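Cadherin-related family member 2 (Homo sapiens, PDB 5CZR) joins neighbouring microvilli of the epithelial brush border through calcium-dependent heterophilic adhesion to CDHR5, here represented by its first two extracellular cadherin domains. Local coordinates at residues 9-14 against 28-33; 127-132 against 138-143. All coordinates share one frame; numbering follows the deposited sequence.

Contact 1: residues 9-14 against 28-33. With CA (calcium ion), chain E.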
loop_
_atom_site.group_PDB
_atom_site.type_symbol
_atom_site.label_atom_id
_atom_site.label_comp_id
_atom_site.label_asym_id
_atom_site.label_seq_id
_atom_site.Cartn_x
_atom_site.Cartn_y
_atom_site.Cartn_z
ATOM N N ALA A 9 -30.987 -2.648 -10.247
ATOM C CA ALA A 9 -30.445 -3.706 -9.417
ATOM C C ALA A 9 -28.992 -3.505 -8.974
ATOM O O ALA A 9 -28.631 -3.858 -7.844
ATOM C CB ALA A 9 -30.609 -5.065 -10.126
ATOM N N ASN A 10 -28.146 -2.973 -9.848
ATOM C CA ASN A 10 -26.718 -2.836 -9.523
ATOM C C ASN A 10 -26.384 -1.607 -8.641
ATOM O O ASN A 10 -25.227 -1.356 -8.348
ATOM C CB ASN A 10 -25.857 -2.841 -10.797
ATOM C CG ASN A 10 -26.181 -1.661 -11.712
ATOM O OD1 ASN A 10 -27.343 -1.250 -11.822
ATOM N ND2 ASN A 10 -25.175 -1.081 -12.306
ATOM N N MET A 11 -27.394 -0.894 -8.165
ATOM C CA MET A 11 -27.168 0.208 -7.232
ATOM C C MET A 11 -26.971 -0.210 -5.752
ATOM O O MET A 11 -26.902 0.663 -4.884
ATOM C CB MET A 11 -28.321 1.217 -7.327
ATOM C CG MET A 11 -28.418 1.886 -8.691
ATOM S SD MET A 11 -27.072 3.073 -8.979
ATOM C CE MET A 11 -26.137 2.230 -10.259
ATOM N N THR A 12 -26.903 -1.501 -5.458
ATOM C CA THR A 12 -26.667 -1.957 -4.073
ATOM C C THR A 12 -25.221 -1.723 -3.615
ATOM O O THR A 12 -24.961 -1.513 -2.435
ATOM C CB THR A 12 -26.948 -3.469 -3.914
ATOM O OG1 THR A 12 -26.080 -4.208 -4.771
ATOM C CG2 THR A 12 -28.391 -3.794 -4.298
ATOM N N SER A 13 -24.292 -1.703 -4.573
ATOM C CA SER A 13 -22.916 -1.492 -4.263
ATOM C C SER A 13 -22.178 -0.841 -5.416
ATOM O O SER A 13 -22.586 -0.916 -6.573
ATOM C CB SER A 13 -22.233 -2.817 -3.949
ATOM O OG SER A 13 -22.053 -3.533 -5.181
ATOM N N VAL A 14 -21.006 -0.314 -5.081
ATOM C CA VAL A 14 -20.086 0.179 -6.084
ATOM C C VAL A 14 -18.644 -0.029 -5.614
ATOM O O VAL A 14 -18.353 0.056 -4.414
ATOM C CB VAL A 14 -20.351 1.672 -6.369
ATOM C CG1 VAL A 14 -20.062 2.529 -5.133
ATOM C CG2 VAL A 14 -19.531 2.135 -7.539
ATOM N N TRP A 28 -22.358 6.566 -11.723
ATOM C CA TRP A 28 -23.647 7.131 -12.063
ATOM C C TRP A 28 -24.714 6.468 -11.203
ATOM O O TRP A 28 -24.787 5.225 -11.140
ATOM C CB TRP A 28 -23.955 6.891 -13.546
ATOM C CG TRP A 28 -23.148 7.757 -14.460
ATOM C CD1 TRP A 28 -21.893 7.498 -14.922
ATOM C CD2 TRP A 28 -23.519 9.041 -14.988
ATOM N NE1 TRP A 28 -21.464 8.532 -15.731
ATOM C CE2 TRP A 28 -22.446 9.490 -15.793
ATOM C CE3 TRP A 28 -24.672 9.829 -14.897
ATOM C CZ2 TRP A 28 -22.469 10.725 -16.477
ATOM C CZ3 TRP A 28 -24.710 11.078 -15.583
ATOM C CH2 TRP A 28 -23.612 11.502 -16.360
ATOM N N LEU A 29 -25.518 7.276 -10.518
ATOM C CA LEU A 29 -26.750 6.775 -9.925
ATOM C C LEU A 29 -27.803 6.672 -11.016
ATOM O O LEU A 29 -27.999 7.616 -11.778
ATOM C CB LEU A 29 -27.244 7.693 -8.807
ATOM C CG LEU A 29 -26.435 7.681 -7.512
ATOM C CD1 LEU A 29 -26.828 8.849 -6.624
ATOM C CD2 LEU A 29 -26.642 6.357 -6.785
ATOM N N VAL A 30 -28.446 5.506 -11.108
ATOM C CA VAL A 30 -29.395 5.232 -12.174
ATOM C C VAL A 30 -30.627 4.536 -11.596
ATOM O O VAL A 30 -30.534 3.596 -10.819
ATOM C CB VAL A 30 -28.809 4.345 -13.316
ATOM C CG1 VAL A 30 -29.648 4.500 -14.578
ATOM C CG2 VAL A 30 -27.370 4.665 -13.655
ATOM N N ALA A 31 -31.778 5.040 -11.993
ATOM C CA ALA A 31 -33.054 4.501 -11.593
ATOM C C ALA A 31 -33.976 4.616 -12.799
ATOM O O ALA A 31 -33.621 5.239 -13.790
ATOM C CB ALA A 31 -33.607 5.291 -10.423
ATOM N N GLU A 32 -35.150 4.001 -12.705
ATOM C CA GLU A 32 -36.172 4.049 -13.753
ATOM C C GLU A 32 -37.509 4.330 -13.114
ATOM O O GLU A 32 -37.720 4.112 -11.899
ATOM C CB GLU A 32 -36.231 2.734 -14.515
ATOM C CG GLU A 32 -36.768 1.560 -13.688
ATOM C CD GLU A 32 -36.490 0.178 -14.302
ATOM O OE1 GLU A 32 -35.503 0.025 -15.082
ATOM O OE2 GLU A 32 -37.246 -0.778 -13.977
ATOM N N ASP A 33 -38.419 4.842 -13.931
ATOM C CA ASP A 33 -39.733 5.238 -13.438
ATOM C C ASP A 33 -40.776 4.867 -14.472
ATOM O O ASP A 33 -40.722 5.347 -15.610
ATOM C CB ASP A 33 -39.768 6.746 -13.162
ATOM C CG ASP A 33 -41.054 7.188 -12.435
ATOM O OD1 ASP A 33 -42.117 7.306 -13.093
ATOM O OD2 ASP A 33 -40.986 7.468 -11.221
HETATM CA CA CA E . -43.435 8.132 -11.039
#

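Contact 2: residues 127-132 against 138-143. With CA (calcium ion), chain H.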
loop_
_atom_site.group_PDB
_atom_site.type_symbol
_atom_site.label_atom_id
_atom_site.label_comp_id
_atom_site.label_asym_id
_atom_site.label_seq_id
_atom_site.Cartn_x
_atom_site.Cartn_y
_atom_site.Cartn_z
ATOM N N VAL A 127 16.805 -7.889 10.033
ATOM C CA VAL A 127 15.990 -6.720 9.808
ATOM C C VAL A 127 14.571 -7.120 9.464
ATOM O O VAL A 127 14.319 -8.245 9.053
ATOM C CB VAL A 127 16.547 -5.794 8.693
ATOM C CG1 VAL A 127 17.887 -5.227 9.110
ATOM C CG2 VAL A 127 16.608 -6.509 7.353
ATOM N N LEU A 128 13.659 -6.183 9.661
ATOM C CA LEU A 128 12.264 -6.376 9.341
ATOM C C LEU A 128 11.692 -5.105 8.756
ATOM O O LEU A 128 11.745 -4.036 9.374
ATOM C CB LEU A 128 11.507 -6.731 10.603
ATOM C CG LEU A 128 9.979 -6.765 10.399
ATOM C CD1 LEU A 128 9.583 -7.929 9.492
ATOM C CD2 LEU A 128 9.274 -6.847 11.738
ATOM N N ALA A 129 11.057 -5.237 7.597
ATOM C CA ALA A 129 10.265 -4.140 7.041
ATOM C C ALA A 129 8.842 -4.589 6.789
ATOM O O ALA A 129 8.611 -5.683 6.340
ATOM C CB ALA A 129 10.891 -3.658 5.757
ATOM N N VAL A 130 7.891 -3.719 7.074
ATOM C CA VAL A 130 6.478 -4.007 6.897
ATOM C C VAL A 130 5.801 -3.023 5.927
ATOM O O VAL A 130 6.079 -1.823 5.933
ATOM C CB VAL A 130 5.765 -4.001 8.261
ATOM C CG1 VAL A 130 4.279 -4.309 8.089
ATOM C CG2 VAL A 130 6.399 -5.067 9.134
ATOM N N ASP A 131 4.942 -3.560 5.075
ATOM C CA ASP A 131 4.191 -2.775 4.094
ATOM C C ASP A 131 2.713 -3.003 4.342
ATOM O O ASP A 131 2.254 -4.140 4.319
ATOM C CB ASP A 131 4.581 -3.255 2.713
ATOM C CG ASP A 131 4.034 -2.383 1.599
ATOM O OD1 ASP A 131 2.804 -2.219 1.487
ATOM O OD2 ASP A 131 4.852 -1.955 0.759
ATOM N N LYS A 132 1.965 -1.935 4.540
ATOM C CA LYS A 132 0.529 -2.015 4.852
ATOM C C LYS A 132 -0.392 -2.570 3.769
ATOM O O LYS A 132 -1.499 -3.023 4.067
ATOM C CB LYS A 132 0.010 -0.628 5.191
ATOM C CG LYS A 132 0.570 -0.056 6.475
ATOM C CD LYS A 132 0.351 1.445 6.523
ATOM C CE LYS A 132 0.943 2.037 7.794
ATOM N NZ LYS A 132 0.354 3.391 7.982
ATOM N N GLY A 138 1.905 -5.669 -0.702
ATOM C CA GLY A 138 2.396 -5.726 0.660
ATOM C C GLY A 138 3.487 -6.767 0.943
ATOM O O GLY A 138 3.931 -6.856 2.088
ATOM N N MET A 139 3.890 -7.558 -0.060
ATOM C CA MET A 139 4.959 -8.557 0.110
ATOM C C MET A 139 6.305 -7.864 -0.028
ATOM O O MET A 139 6.577 -7.168 -0.996
ATOM C CB MET A 139 4.839 -9.712 -0.891
ATOM C CG MET A 139 3.671 -10.670 -0.612
ATOM S SD MET A 139 3.442 -12.053 -1.793
ATOM C CE MET A 139 1.750 -12.651 -1.519
ATOM N N VAL A 140 7.138 -8.055 0.966
ATOM C CA VAL A 140 8.397 -7.374 1.055
ATOM C C VAL A 140 9.524 -8.298 0.549
ATOM O O VAL A 140 9.611 -9.458 0.937
ATOM C CB VAL A 140 8.654 -6.962 2.509
ATOM C CG1 VAL A 140 10.053 -6.384 2.667
ATOM C CG2 VAL A 140 7.621 -5.938 2.922
ATOM N N VAL A 141 10.381 -7.763 -0.307
ATOM C CA VAL A 141 11.678 -8.364 -0.593
ATOM C C VAL A 141 12.839 -7.465 -0.189
ATOM O O VAL A 141 12.799 -6.239 -0.374
ATOM C CB VAL A 141 11.830 -8.759 -2.065
ATOM C CG1 VAL A 141 10.730 -9.747 -2.435
ATOM C CG2 VAL A 141 11.847 -7.538 -2.979
ATOM N N TYR A 142 13.891 -8.092 0.322
ATOM C CA TYR A 142 15.033 -7.360 0.887
ATOM C C TYR A 142 16.236 -7.430 -0.049
ATOM O O TYR A 142 16.387 -8.381 -0.780
ATOM C CB TYR A 142 15.412 -7.983 2.232
ATOM C CG TYR A 142 14.353 -7.953 3.279
ATOM C CD1 TYR A 142 14.145 -6.813 4.043
ATOM C CD2 TYR A 142 13.550 -9.056 3.524
ATOM C CE1 TYR A 142 13.170 -6.774 5.030
ATOM C CE2 TYR A 142 12.560 -9.028 4.492
ATOM C CZ TYR A 142 12.387 -7.889 5.256
ATOM O OH TYR A 142 11.415 -7.845 6.242
ATOM N N SER A 143 17.087 -6.428 -0.004
ATOM C CA SER A 143 18.240 -6.410 -0.805
ATOM C C SER A 143 19.391 -5.765 -0.106
ATOM O O SER A 143 19.200 -4.793 0.634
ATOM C CB SER A 143 18.001 -5.483 -1.981
ATOM O OG SER A 143 17.235 -6.096 -2.966
HETATM CA CA CA H . 3.148 -1.316 -0.923
HETATM O O HOH W 1 4.385 -6.437 4.996
#

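Contact 1: residues 9-14 against 28-33
Met11 reaches residues 28-33 by a bent chain: CG stands anti to the carbonyl carbon (chi1 -64°), and further turns at chi2 and chi3 fold sulfur and methyl down onto the backbone of Trp28, Leu29 and Val30. The touching is done by CG, SD and CE in turn. Met11 CG lies 3.5 Å from Val30 O, Met11 SD faces the peptide nitrogen of Val30, and the methyl Met11 CE ends 3.4 Å from Trp28 O. One side chain thus spans the main chain from one carbonyl to another two residues on. Val30 N donates a weak hydrogen bond to Met11 SD, 3.5 Å long but fairly straight at 162°; sulfur is a poor acceptor, and the bond is an accessory to the packing. Apolar contacts flank it: Leu29 CD2 sits 4.0 Å from Met11 SD, while Val30 CG2 approaches Met11 CE at 4.4 Å. Leu29 itself is buried, packing on Val60 and Ile78, and Met11 also rests on Met91, so the thioether is set between strand 86-96, the neighbour of 13-17, and the backbone of residues 28-30 in the other sheet. Val30 bonds through its backbone to Leu8.

At the far end of 28-33, Asp33 takes no part in the Met11 packing. Its carboxylate grips a calcium ion with both oxygens, Asp33 OD1 at 2.6 Å and Asp33 OD2 at 2.5 Å. Asn2, Val3, Asp35, Asp37 and Asp82 complete this site near the amino terminus. Residues 9-14 lead into strand 13-17 of one sheet, residues 28-33 carry the end of strand 25-32 on to Asp33, and Met11 packs between the two sheets of the Greek-key beta sandwich of the first cadherin domain.

Contact 2: residues 127-132 against 138-143
Segments 127-132 and 138-143 run nearly antiparallel, 154° apart, and come closest at Asp131 and Gly138, whose CA atoms are 4.9 Å apart. Tyr142, its CG anti to the carbonyl carbon (chi1 -61°), sends its ring across to residues 127-129. Ala129 N lies in the ring plane at its edge and donates a straight hydrogen bond to Tyr142 OH (3.0 Å, 174°). Ala129 CB packs on Tyr142 CE1 at 3.9 Å, Val127 CG2 meets CD1 of the same ring obliquely, and Leu128 CD1 approaches the hydroxyl. Val140 CG1 lies over one ring face, offset toward the rim, while Val140 CG2 comes within 3.6 Å of Ala129 O. A phenylalanine in place of Tyr142 would probably keep much of the ring packing but leave Ala129 N without its hydroxyl acceptor. Toward the Asp131 end, a water accepts from Asp131 N and donates to Gly138 O, bridging the two backbones. Asp131 binds a calcium ion through OD1 (2.6 Å) and OD2 (2.5 Å); Asn99, Asn101, Asp133, Ala137 and Asp189 complete the site. Strands 123-130 and 140-148 thus face each other from the two sheets of the second cadherin domain's beta sandwich, where Phe105 of strand 104-105 and Ile160 of strand 158-160 touch Val127 and Tyr142, and Ala187 of strand 180-189 backs Ala129 and Val140.

Contacts 1 and 2 occupy successive cadherin domains, with centres 41 Å apart and nearest atoms about 19 Å apart; they do not touch. Both pair segments from facing sheets, and segments 28-33 and 127-132 play matching parts: each runs off the strand next to the edge strand of its sheet (25-32 and 123-130) into a calcium-binding aspartate, Asp33 and Asp131. The two ions differ in setting. That of contact 1 lies at the amino-terminal end of the first domain, whereas that of contact 2 belongs to the calcium cluster of the linker between the domains, and the side chain of Asp131 is about 7 Å from another bound calcium ion.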